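Local coordinates for protein DNA primase (Helicobacter pylori, PDB 4EHS) that synthesises the short RNA primers that DNA polymerase extends during replication and stimulates the DnaB helicase, which its C-terminal domain, the part described here, binds, at residues Leu33-Ile38 with Leu84-Leu89; Gly53-Gly58 with Gln65-Leu70; Arg110-Ile115 with Lys130-Ala135. All coordinates share one frame; numbering follows the deposited sequence.

Contact 1: residues Leu33-Ile38 with Leu84-Leu89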
loop_
_atom_site.group_PDB
_atom_site.type_symbol
_atom_site.label_atom_id
_atom_site.label_comp_id
_atom_site.label_asym_id
_atom_site.label_seq_id
_atom_site.Cartn_x
_atom_site.Cartn_y
_atom_site.Cartn_z
ATOM N N LEU A 33 15.691 -14.203 4.307
ATOM C CA LEU A 33 15.425 -12.923 3.622
ATOM C C LEU A 33 14.727 -11.913 4.546
ATOM O O LEU A 33 15.064 -10.710 4.491
ATOM C CB LEU A 33 14.497 -13.154 2.417
ATOM C CG LEU A 33 14.188 -11.954 1.547
ATOM C CD1 LEU A 33 15.493 -11.330 1.014
ATOM C CD2 LEU A 33 13.303 -12.395 0.361
ATOM N N GLU A 34 13.787 -12.343 5.375
ATOM C CA GLU A 34 13.122 -11.394 6.301
ATOM C C GLU A 34 14.130 -10.821 7.311
ATOM O O GLU A 34 14.131 -9.606 7.639
ATOM C CB GLU A 34 12.010 -12.111 7.063
ATOM C CG GLU A 34 10.836 -12.453 6.112
ATOM C CD GLU A 34 9.609 -12.948 6.837
ATOM O OE1 GLU A 34 9.568 -12.864 8.076
ATOM O OE2 GLU A 34 8.666 -13.372 6.084
ATOM N N LYS A 35 15.003 -11.713 7.787
ATOM C CA LYS A 35 16.074 -11.254 8.709
ATOM C C LYS A 35 16.967 -10.223 8.076
ATOM O O LYS A 35 17.368 -9.229 8.740
ATOM C CB LYS A 35 16.948 -12.473 9.179
ATOM C CG LYS A 35 16.213 -13.256 10.249
ATOM C CD LYS A 35 17.210 -14.297 10.864
ATOM C CE LYS A 35 17.197 -15.557 10.093
ATOM N NZ LYS A 35 17.821 -16.717 10.880
ATOM N N LEU A 36 17.317 -10.476 6.831
ATOM C CA LEU A 36 18.251 -9.638 6.079
ATOM C C LEU A 36 17.662 -8.266 5.901
ATOM O O LEU A 36 18.335 -7.283 6.179
ATOM C CB LEU A 36 18.705 -10.302 4.786
ATOM C CG LEU A 36 19.729 -9.573 3.931
ATOM C CD1 LEU A 36 21.042 -9.467 4.693
ATOM C CD2 LEU A 36 19.920 -10.356 2.628
ATOM N N VAL A 37 16.392 -8.249 5.503
ATOM C CA VAL A 37 15.701 -6.989 5.211
ATOM C C VAL A 37 15.657 -6.180 6.527
ATOM O O VAL A 37 16.010 -4.988 6.529
ATOM C CB VAL A 37 14.308 -7.258 4.573
ATOM C CG1 VAL A 37 13.492 -5.976 4.635
ATOM C CG2 VAL A 37 14.448 -7.641 3.088
ATOM N N ILE A 38 15.283 -6.804 7.650
ATOM C CA ILE A 38 15.143 -6.085 8.889
ATOM C C ILE A 38 16.516 -5.606 9.385
ATOM O O ILE A 38 16.643 -4.543 10.021
ATOM C CB ILE A 38 14.413 -6.943 9.922
ATOM C CG1 ILE A 38 12.932 -7.111 9.449
ATOM C CG2 ILE A 38 14.398 -6.241 11.300
ATOM C CD1 ILE A 38 12.192 -8.180 10.236
ATOM N N LEU A 84 20.119 -7.802 15.606
ATOM C CA LEU A 84 21.078 -6.748 15.345
ATOM C C LEU A 84 22.488 -7.305 15.570
ATOM O O LEU A 84 23.477 -6.801 14.980
ATOM C CB LEU A 84 20.812 -5.551 16.290
ATOM C CG LEU A 84 21.632 -4.258 16.045
ATOM C CD1 LEU A 84 23.067 -4.358 16.563
ATOM C CD2 LEU A 84 21.643 -3.727 14.607
ATOM N N LEU A 85 22.541 -8.341 16.399
ATOM C CA LEU A 85 23.773 -9.009 16.833
ATOM C C LEU A 85 24.186 -10.249 16.002
ATOM O O LEU A 85 25.334 -10.626 16.007
ATOM C CB LEU A 85 23.606 -9.483 18.273
ATOM C CG LEU A 85 24.039 -8.670 19.511
ATOM C CD1 LEU A 85 23.413 -7.269 19.610
ATOM C CD2 LEU A 85 23.768 -9.492 20.776
ATOM N N ASP A 86 23.228 -10.890 15.335
ATOM C CA ASP A 86 23.442 -12.021 14.418
ATOM C C ASP A 86 24.693 -11.817 13.532
ATOM O O ASP A 86 24.799 -10.869 12.755
ATOM C CB ASP A 86 22.167 -12.167 13.537
ATOM C CG ASP A 86 22.065 -13.483 12.826
ATOM O OD1 ASP A 86 23.087 -14.075 12.475
ATOM O OD2 ASP A 86 20.948 -13.911 12.501
ATOM N N ALA A 87 25.605 -12.785 13.609
ATOM C CA ALA A 87 26.869 -12.678 12.855
ATOM C C ALA A 87 26.821 -13.120 11.369
ATOM O O ALA A 87 27.817 -12.977 10.658
ATOM C CB ALA A 87 27.969 -13.466 13.599
ATOM N N ASN A 88 25.678 -13.627 10.906
ATOM C CA ASN A 88 25.494 -14.259 9.578
ATOM C C ASN A 88 24.529 -13.555 8.606
ATOM O O ASN A 88 23.909 -14.165 7.724
ATOM C CB ASN A 88 25.122 -15.732 9.797
ATOM C CG ASN A 88 26.047 -16.384 10.814
ATOM O OD1 ASN A 88 25.628 -16.860 11.876
ATOM N ND2 ASN A 88 27.326 -16.295 10.540
ATOM N N LEU A 89 24.505 -12.229 8.671
ATOM C CA LEU A 89 23.643 -11.474 7.783
ATOM C C LEU A 89 24.474 -10.428 7.080
ATOM O O LEU A 89 24.639 -9.320 7.580
ATOM C CB LEU A 89 22.522 -10.838 8.604
ATOM C CG LEU A 89 21.604 -11.798 9.344
ATOM C CD1 LEU A 89 20.714 -11.033 10.317
ATOM C CD2 LEU A 89 20.746 -12.547 8.304
#

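Contact 2: residues Gly53-Gly58 with Gln65-Leu70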
loop_
_atom_site.group_PDB
_atom_site.type_symbol
_atom_site.label_atom_id
_atom_site.label_comp_id
_atom_site.label_asym_id
_atom_site.label_seq_id
_atom_site.Cartn_x
_atom_site.Cartn_y
_atom_site.Cartn_z
ATOM N N GLY A 53 6.968 2.757 2.855
ATOM C CA GLY A 53 6.239 3.070 1.604
ATOM C C GLY A 53 5.671 1.839 0.904
ATOM O O GLY A 53 4.739 1.967 0.086
ATOM N N TYR A 54 6.206 0.644 1.233
ATOM C CA TYR A 54 5.950 -0.570 0.374
ATOM C C TYR A 54 5.538 -1.786 1.208
ATOM O O TYR A 54 4.796 -2.656 0.721
ATOM C CB TYR A 54 7.196 -0.921 -0.438
ATOM C CG TYR A 54 7.585 0.203 -1.358
ATOM C CD1 TYR A 54 6.881 0.448 -2.541
ATOM C CD2 TYR A 54 8.609 1.089 -0.992
ATOM C CE1 TYR A 54 7.248 1.522 -3.383
ATOM C CE2 TYR A 54 8.951 2.170 -1.793
ATOM C CZ TYR A 54 8.231 2.381 -2.975
ATOM O OH TYR A 54 8.591 3.442 -3.772
ATOM N N ILE A 55 6.012 -1.893 2.450
ATOM C CA ILE A 55 5.716 -3.047 3.225
ATOM C C ILE A 55 5.147 -2.630 4.567
ATOM O O ILE A 55 5.344 -1.476 5.069
ATOM C CB ILE A 55 6.933 -4.049 3.396
ATOM C CG1 ILE A 55 8.111 -3.306 4.059
ATOM C CG2 ILE A 55 7.365 -4.591 2.041
ATOM C CD1 ILE A 55 9.204 -4.169 4.625
ATOM N N HIS A 56 4.449 -3.570 5.140
ATOM C CA HIS A 56 3.993 -3.448 6.514
ATOM C C HIS A 56 4.231 -4.753 7.232
ATOM O O HIS A 56 4.658 -5.788 6.642
ATOM C CB HIS A 56 2.495 -3.046 6.521
ATOM C CG HIS A 56 1.624 -4.038 5.784
ATOM N ND1 HIS A 56 1.254 -5.205 6.331
ATOM C CD2 HIS A 56 1.129 -4.042 4.492
ATOM C CE1 HIS A 56 0.539 -5.930 5.444
ATOM N NE2 HIS A 56 0.468 -5.227 4.318
ATOM N N SER A 57 3.918 -4.743 8.532
ATOM C CA SER A 57 4.079 -5.866 9.393
ATOM C C SER A 57 3.482 -7.193 8.872
ATOM O O SER A 57 4.137 -8.240 8.959
ATOM C CB SER A 57 3.466 -5.464 10.745
ATOM O OG SER A 57 3.462 -6.548 11.585
ATOM N N GLY A 58 2.265 -7.159 8.303
ATOM C CA GLY A 58 1.610 -8.325 7.668
ATOM C C GLY A 58 2.377 -9.104 6.610
ATOM O O GLY A 58 2.084 -10.280 6.384
ATOM N N GLN A 65 7.419 -9.986 14.711
ATOM C CA GLN A 65 7.635 -9.336 16.011
ATOM C C GLN A 65 8.841 -8.398 15.950
ATOM O O GLN A 65 8.766 -7.318 16.488
ATOM C CB GLN A 65 7.794 -10.358 17.175
ATOM C CG GLN A 65 6.536 -11.221 17.262
ATOM C CD GLN A 65 6.503 -12.245 18.387
ATOM O OE1 GLN A 65 7.296 -12.210 19.343
ATOM N NE2 GLN A 65 5.554 -13.167 18.281
ATOM N N GLU A 66 9.923 -8.836 15.306
ATOM C CA GLU A 66 11.105 -7.991 15.110
ATOM C C GLU A 66 10.752 -6.704 14.360
ATOM O O GLU A 66 11.132 -5.598 14.807
ATOM C CB GLU A 66 12.217 -8.782 14.368
ATOM C CG GLU A 66 12.807 -9.871 15.291
ATOM C CD GLU A 66 12.073 -11.201 15.265
ATOM O OE1 GLU A 66 10.908 -11.220 14.754
ATOM O OE2 GLU A 66 12.651 -12.198 15.823
ATOM N N PHE A 67 10.051 -6.833 13.238
ATOM C CA PHE A 67 9.663 -5.625 12.463
ATOM C C PHE A 67 8.797 -4.688 13.339
ATOM O O PHE A 67 9.025 -3.440 13.396
ATOM C CB PHE A 67 8.923 -5.998 11.173
ATOM C CG PHE A 67 8.589 -4.778 10.303
ATOM C CD1 PHE A 67 9.561 -4.263 9.412
ATOM C CD2 PHE A 67 7.330 -4.134 10.362
ATOM C CE1 PHE A 67 9.297 -3.145 8.608
ATOM C CE2 PHE A 67 7.068 -3.033 9.544
ATOM C CZ PHE A 67 8.037 -2.547 8.644
ATOM N N ASP A 68 7.810 -5.281 14.024
ATOM C CA ASP A 68 6.978 -4.472 14.906
ATOM C C ASP A 68 7.816 -3.707 15.934
ATOM O O ASP A 68 7.562 -2.535 16.182
ATOM C CB ASP A 68 5.923 -5.376 15.610
ATOM C CG ASP A 68 4.741 -5.683 14.710
ATOM O OD1 ASP A 68 4.541 -4.974 13.707
ATOM O OD2 ASP A 68 4.051 -6.663 15.001
ATOM N N ALA A 69 8.755 -4.372 16.597
ATOM C CA ALA A 69 9.539 -3.730 17.633
ATOM C C ALA A 69 10.381 -2.609 17.054
ATOM O O ALA A 69 10.559 -1.557 17.686
ATOM C CB ALA A 69 10.409 -4.743 18.372
ATOM N N LEU A 70 10.904 -2.829 15.852
ATOM C CA LEU A 70 11.735 -1.834 15.184
ATOM C C LEU A 70 10.919 -0.609 14.786
ATOM O O LEU A 70 11.458 0.489 14.644
ATOM C CB LEU A 70 12.410 -2.439 13.952
ATOM C CG LEU A 70 13.063 -1.451 12.984
ATOM C CD1 LEU A 70 14.201 -0.705 13.662
ATOM C CD2 LEU A 70 13.557 -2.169 11.736
#

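Contact 3: residues Arg110-Ile115 with Lys130-Ala135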
loop_
_atom_site.group_PDB
_atom_site.type_symbol
_atom_site.label_atom_id
_atom_site.label_comp_id
_atom_site.label_asym_id
_atom_site.label_seq_id
_atom_site.Cartn_x
_atom_site.Cartn_y
_atom_site.Cartn_z
ATOM N N ARG A 110 3.342 -15.730 -3.856
ATOM C CA ARG A 110 2.409 -16.401 -2.998
ATOM C C ARG A 110 0.939 -16.001 -3.268
ATOM O O ARG A 110 0.044 -16.852 -3.178
ATOM C CB ARG A 110 2.703 -16.158 -1.518
ATOM C CG ARG A 110 3.972 -16.869 -1.030
ATOM C CD ARG A 110 4.147 -16.802 0.484
ATOM N NE ARG A 110 4.018 -15.514 1.157
ATOM C CZ ARG A 110 4.997 -14.594 1.280
ATOM N NH1 ARG A 110 6.190 -14.800 0.740
ATOM N NH2 ARG A 110 4.754 -13.485 1.973
ATOM N N GLN A 111 0.691 -14.721 -3.517
ATOM C CA GLN A 111 -0.654 -14.272 -3.834
ATOM C C GLN A 111 -1.218 -15.014 -5.033
ATOM O O GLN A 111 -2.394 -15.337 -5.034
ATOM C CB GLN A 111 -0.678 -12.763 -4.121
ATOM C CG GLN A 111 -0.542 -11.948 -2.852
ATOM C CD GLN A 111 -1.511 -12.362 -1.784
ATOM O OE1 GLN A 111 -1.121 -12.834 -0.728
ATOM N NE2 GLN A 111 -2.787 -12.192 -2.052
ATOM N N LEU A 112 -0.416 -15.175 -6.065
ATOM C CA LEU A 112 -0.819 -15.883 -7.265
ATOM C C LEU A 112 -1.331 -17.284 -6.901
ATOM O O LEU A 112 -2.322 -17.729 -7.448
ATOM C CB LEU A 112 0.320 -15.984 -8.291
ATOM C CG LEU A 112 0.588 -14.844 -9.257
ATOM C CD1 LEU A 112 1.505 -15.282 -10.392
ATOM C CD2 LEU A 112 -0.691 -14.280 -9.857
ATOM N N LYS A 113 -0.679 -17.961 -5.971
ATOM C CA LYS A 113 -1.221 -19.275 -5.495
ATOM C C LYS A 113 -2.437 -19.209 -4.584
ATOM O O LYS A 113 -3.345 -20.063 -4.667
ATOM C CB LYS A 113 -0.160 -20.064 -4.716
ATOM C CG LYS A 113 1.023 -20.551 -5.524
ATOM C CD LYS A 113 1.810 -21.535 -4.655
ATOM C CE LYS A 113 1.036 -22.837 -4.421
ATOM N NZ LYS A 113 1.568 -23.574 -3.241
ATOM N N GLU A 114 -2.441 -18.239 -3.683
ATOM C CA GLU A 114 -3.425 -18.184 -2.633
ATOM C C GLU A 114 -4.788 -17.616 -3.061
ATOM O O GLU A 114 -5.829 -18.056 -2.575
ATOM C CB GLU A 114 -2.888 -17.347 -1.483
ATOM C CG GLU A 114 -1.680 -17.991 -0.802
ATOM C CD GLU A 114 -1.150 -17.194 0.396
ATOM O OE1 GLU A 114 -1.937 -16.431 1.030
ATOM O OE2 GLU A 114 0.063 -17.328 0.716
ATOM N N ILE A 115 -4.769 -16.609 -3.926
ATOM C CA ILE A 115 -5.991 -15.949 -4.350
ATOM C C ILE A 115 -7.007 -16.960 -4.948
ATOM O O ILE A 115 -8.208 -16.909 -4.591
ATOM C CB ILE A 115 -5.722 -14.816 -5.343
ATOM C CG1 ILE A 115 -5.087 -13.641 -4.583
ATOM C CG2 ILE A 115 -7.036 -14.353 -5.948
ATOM C CD1 ILE A 115 -4.416 -12.677 -5.566
ATOM N N LYS A 130 -4.729 -10.029 -11.322
ATOM C CA LYS A 130 -4.141 -9.140 -12.319
ATOM C C LYS A 130 -3.109 -8.199 -11.673
ATOM O O LYS A 130 -2.013 -8.038 -12.207
ATOM C CB LYS A 130 -5.238 -8.337 -13.011
ATOM C CG LYS A 130 -4.715 -7.483 -14.191
ATOM C CD LYS A 130 -5.912 -6.878 -14.932
ATOM C CE LYS A 130 -5.521 -6.511 -16.359
ATOM N NZ LYS A 130 -4.967 -5.142 -16.395
ATOM N N LYS A 131 -3.463 -7.668 -10.499
ATOM C CA LYS A 131 -2.562 -6.809 -9.740
ATOM C C LYS A 131 -1.298 -7.535 -9.311
ATOM O O LYS A 131 -0.191 -6.980 -9.434
ATOM C CB LYS A 131 -3.272 -6.254 -8.531
ATOM C CG LYS A 131 -2.407 -5.211 -7.792
ATOM C CD LYS A 131 -2.168 -5.575 -6.307
ATOM C CE LYS A 131 -1.566 -4.421 -5.460
ATOM N NZ LYS A 131 -2.518 -3.874 -4.452
ATOM N N ALA A 132 -1.418 -8.773 -8.849
ATOM C CA ALA A 132 -0.198 -9.523 -8.457
ATOM C C ALA A 132 0.699 -9.791 -9.650
ATOM O O ALA A 132 1.879 -9.715 -9.545
ATOM C CB ALA A 132 -0.564 -10.827 -7.809
ATOM N N ARG A 133 0.112 -10.170 -10.801
ATOM C CA ARG A 133 0.924 -10.395 -12.021
ATOM C C ARG A 133 1.639 -9.141 -12.493
ATOM O O ARG A 133 2.822 -9.188 -12.929
ATOM C CB ARG A 133 0.056 -10.936 -13.186
ATOM C CG ARG A 133 -0.332 -12.392 -13.054
ATOM C CD ARG A 133 -1.158 -12.874 -14.339
ATOM N NE ARG A 133 -2.306 -13.691 -13.918
ATOM C CZ ARG A 133 -2.180 -14.932 -13.506
ATOM N NH1 ARG A 133 -0.952 -15.447 -13.544
ATOM N NH2 ARG A 133 -3.241 -15.652 -13.020
ATOM N N GLN A 134 0.912 -8.032 -12.434
ATOM C CA GLN A 134 1.450 -6.779 -12.838
ATOM C C GLN A 134 2.620 -6.447 -11.911
ATOM O O GLN A 134 3.703 -5.994 -12.377
ATOM C CB GLN A 134 0.419 -5.675 -12.796
ATOM C CG GLN A 134 1.019 -4.386 -13.361
ATOM C CD GLN A 134 0.133 -3.168 -13.200
ATOM O OE1 GLN A 134 -0.689 -3.103 -12.286
ATOM N NE2 GLN A 134 0.282 -2.202 -14.104
ATOM N N ALA A 135 2.385 -6.626 -10.619
ATOM C CA ALA A 135 3.463 -6.294 -9.624
ATOM C C ALA A 135 4.738 -7.107 -9.871
ATOM O O ALA A 135 5.883 -6.588 -9.849
ATOM C CB ALA A 135 2.922 -6.519 -8.190
#

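Contact 1: residues Leu33-Ile38 with Leu84-Leu89
Leu89 lays its two methyl groups against the near side of helix 30-43, where Lys35 and Leu36 receive them. CD2 of Leu89 meets CB of Lys35 at 3.9 Å, and CD1 of Leu89 reaches the carbonyl O of Lys35 at 4.1 Å, so the forked end of the leucine rests on the root of the lysine and on the helix backbone. Leu36 adds a looser apolar touch, its CD1 lying 4.4 Å from CB of Leu89. Beyond its root the lysine chain runs at about a right angle to the side chain of Asp86; CD of Lys35 comes within 4.1 Å of OD2 of Asp86. A bend at chi3 (-88°) turns the chain end so that NZ of Lys35 comes no nearer OD2 of Asp86 than CD does, at 4.5 Å, too far for a salt bridge but probably still a favourable pairing of charges. The other oxygen of Asp86, OD1, takes the backbone N-H of Asn88 at 3.1 Å, an Asx turn just past helix 78-85 that helps hold the carboxylate in place. Arg39 bonds to the carbonyl of Asp86, Leu83 of helix 78-85 touches both Lys35 and Leu89, and Glu99 of helix 96-117 packs on Leu36.

Contact 2: residues Gly53-Gly58 with Gln65-Leu70
Ser57 and Asp68 make the hydrogen bond of this contact: OG of the serine donates to OD1 of the aspartate at 2.9 Å, arriving on the syn side of the carboxylate but 29° out of its plane. The hydroxyl is carried there by a chi1 of 174°, which sets OG opposite the backbone N of Ser57. CB of Ser57 also lies close to OD1 of Asp68, at 3.2 Å, so OD1 of Asp68 touches both CB and OG of the serine. Lys64 bonds to the same hydroxyl through NZ and forms a long, weak ion pair with OD2 of Asp68; its positive charge probably helps to keep the carboxylate ionised.

Next to this polar pair, the Phe67 ring packs against backbone as much as side chain. Its CE2 comes to 3.7 Å from N of Ser57 and 4.0 Å from C of His56, while CD2 of Phe67 lies 3.8 Å from CA of Ser57; the backbone meets the ring at a slant. The contact joins the loop after helix 45-51 to the middle of the short helix 64-71 in the all-helical helicase-binding domain, with Ser57 at the start of a short 3-10 segment.

Apolar contact continues on the CE1 side of the ring, which CD1 of Ile55 reaches at 4.1 Å, the two side chains running obliquely to each other. With chi1 at 58°, CG1 of Ile55 is placed between the backbone N and the carbonyl carbon, and CD1 extends from there to the phenylalanine. Phe60 stacks on the Phe67 ring and also touches Ile55. Ile38 and Leu41 of helix 30-43 pack on Phe67, and Leu100 and Ile104 of helix 96-117 pack on Ile55.

Contact 3: residues Arg110-Ile115 with Lys130-Ala135
The two longest helices of this domain, 96-117 and 122-140, fold back on each other as an antiparallel helical hairpin, and Leu112 meets Ala132 and Arg133 across it. Their short segments here cross at -163° with axes 9.3 Å apart. Leu112 carries most of the contact through its branched end: CD2 of Leu112 rests on CB of Ala132 at 4.0 Å and on CG of Arg133 at 3.7 Å. The arginine crosses the leucine at about a right angle, and a bend at chi3 (-137°) brings its guanidinium back beside the methyl groups. CD2 of Leu112 sits over one face of that group, offset toward its rim, and CD1 of Leu112 approaches NH1 of Arg133 at 4.0 Å. CB of Gln111 also touches CB of Ala132 at 4.2 Å, while the amide of Gln111 turns away from helix 122-140. Phe108 packs on Ala132, and Leu129 and Ile136 add to the apolar surroundings of Leu112. No hydrogen bond or salt bridge joins the two segments, so their attraction here comes from dispersion and the burial of methyl groups; CG and one guanidinium face of Arg133 cover the leucine methyls, while its charge, on an exposed residue, probably stays hydrated.

Overall arrangement
From the N terminus, helix 30-43 supplies one half of contact 1. The chain then passes through helix 45-51 to the loop and helix 64-71 that meet in contact 2, a short closure lying within the longer loop that contact 1 completes after helix 78-85. Ile38 links the two directly, its CD1 packing on Phe67 and Glu66 and its CG2 on Leu70. Contact 3 follows in series, closing the hairpin of helices 96-117 and 122-140 on the opposite side of the chain's centre from contact 1, centres about 27 Å apart. Helix 96-117 spans the distance, touching residues of contacts 1 and 2 before entering contact 3, where Lys130 forms a salt bridge with Asp49 of the second subunit.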